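Local coordinates for uncharacterized protein lp_2664 (PDB 2PJQ) that is of unknown function but belongs to the HD-domain family, so it is probably a metal-dependent phosphohydrolase, at residues 71-74 / 75-78. Sequence-based numbering, arbitrary orientation.
Sequences MANP and AKAH
Pro74 O accepts the backbone N-H of His78 at 2.7 Å (O to N). The same oxygen lies at the edge of the His78 imidazole, in the plane of the ring and 3.8 Å from CD2, a contact without a hydrogen bond from the ring. A residue earlier, Asn73 O takes the N-H of Ala77 at 3.1 Å (O to N), and these two bonds open the backbone pattern of helix 74-87. Asn73 is the N-cap of this helix: its side-chain OD1 accepts from Lys76 N, a capping bond. With CG anti to the backbone N (chi1 -176°), the amide folds forward over the helix start and brings OD1 to the Lys76 N-H, which lies too early in the helix to find a backbone acceptor within it. The two side chains cross at about a right angle, Asn73 CB lying 3.6 Å from Lys76 CB, while the lysine chain bends at chi2 and chi3 and carries its ammonium end away. Pro74 follows the cap at the first helical position, where no i-4 carbonyl of the helix awaits an N-H, so the proline nitrogen costs no helix bond. The selenomethionine Met71 sets its CG 4.0 Å from Ala77 CB, an apolar contact joining the loop before the helix to the one buried residue of the group. That side chain also lies near, without touching, the converging His34, His63, Asp64 and Asp128, consistent with an HD-type metal site but without metal here. Beyond the turn, the His78 ring meets that of Phe99 at about 20° between planes.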
loop_
_atom_site.group_PDB
_atom_site.type_symbol
_atom_site.label_atom_id
_atom_site.label_comp_id
_atom_site.label_asym_id
_atom_site.label_seq_id
_atom_site.Cartn_x
_atom_site.Cartn_y
_atom_site.Cartn_z
HETATM N N MSE B 71 -16.443 -1.861 8.458
HETATM C CA MSE B 71 -17.507 -1.108 8.981
HETATM C C MSE B 71 -17.315 -1.233 10.366
HETATM O O MSE B 71 -17.299 -2.371 10.822
HETATM C CB MSE B 71 -18.763 -1.791 8.691
HETATM C CG MSE B 71 -19.585 -1.137 7.613
HETATM SE SE MSE B 71 -19.431 0.690 6.926
HETATM C CE MSE B 71 -18.461 0.104 5.301
ATOM N N ALA B 72 -17.215 -0.103 11.030
ATOM C CA ALA B 72 -17.066 -0.117 12.440
ATOM C C ALA B 72 -18.266 -0.849 13.031
ATOM O O ALA B 72 -18.097 -1.870 13.697
ATOM C CB ALA B 72 -16.997 1.305 12.930
ATOM N N ASN B 73 -19.471 -0.330 12.797
ATOM C CA ASN B 73 -20.677 -0.972 13.323
ATOM C C ASN B 73 -21.440 -1.652 12.191
ATOM O O ASN B 73 -22.242 -1.014 11.512
ATOM C CB ASN B 73 -21.598 0.052 14.002
ATOM C CG ASN B 73 -22.820 -0.598 14.641
ATOM O OD1 ASN B 73 -23.452 -1.474 14.056
ATOM N ND2 ASN B 73 -23.163 -0.158 15.840
ATOM N N PRO B 74 -21.207 -2.957 11.976
ATOM C CA PRO B 74 -21.912 -3.658 10.896
ATOM C C PRO B 74 -23.416 -3.650 11.113
ATOM O O PRO B 74 -24.174 -3.307 10.209
ATOM C CB PRO B 74 -21.318 -5.066 10.946
ATOM C CG PRO B 74 -19.940 -4.826 11.509
ATOM C CD PRO B 74 -20.222 -3.843 12.615
ATOM N N ALA B 75 -23.837 -4.032 12.315
ATOM C CA ALA B 75 -25.254 -4.049 12.668
ATOM C C ALA B 75 -25.882 -2.778 12.114
ATOM O O ALA B 75 -26.748 -2.823 11.233
ATOM C CB ALA B 75 -25.414 -4.091 14.178
ATOM N N LYS B 76 -25.426 -1.651 12.647
ATOM C CA LYS B 76 -25.875 -0.333 12.233
ATOM C C LYS B 76 -25.960 -0.247 10.722
ATOM O O LYS B 76 -26.913 0.299 10.171
ATOM C CB LYS B 76 -24.882 0.715 12.738
ATOM C CG LYS B 76 -24.872 2.038 11.980
ATOM C CD LYS B 76 -25.792 3.078 12.592
ATOM C CE LYS B 76 -27.263 2.723 12.410
ATOM N NZ LYS B 76 -28.152 3.794 12.954
ATOM N N ALA B 77 -24.950 -0.787 10.053
ATOM C CA ALA B 77 -24.899 -0.744 8.601
ATOM C C ALA B 77 -26.012 -1.571 7.998
ATOM O O ALA B 77 -26.739 -1.093 7.141
ATOM C CB ALA B 77 -23.544 -1.231 8.106
ATOM N N HIS B 78 -26.137 -2.819 8.431
ATOM C CA HIS B 78 -27.200 -3.676 7.929
ATOM C C HIS B 78 -28.521 -2.943 8.136
ATOM O O HIS B 78 -29.276 -2.723 7.196
ATOM C CB HIS B 78 -27.225 -4.999 8.698
ATOM C CG HIS B 78 -26.415 -6.083 8.061
ATOM N ND1 HIS B 78 -26.983 -7.090 7.307
ATOM C CD2 HIS B 78 -25.079 -6.300 8.032
ATOM C CE1 HIS B 78 -26.030 -7.879 6.841
ATOM N NE2 HIS B 78 -24.865 -7.421 7.266
#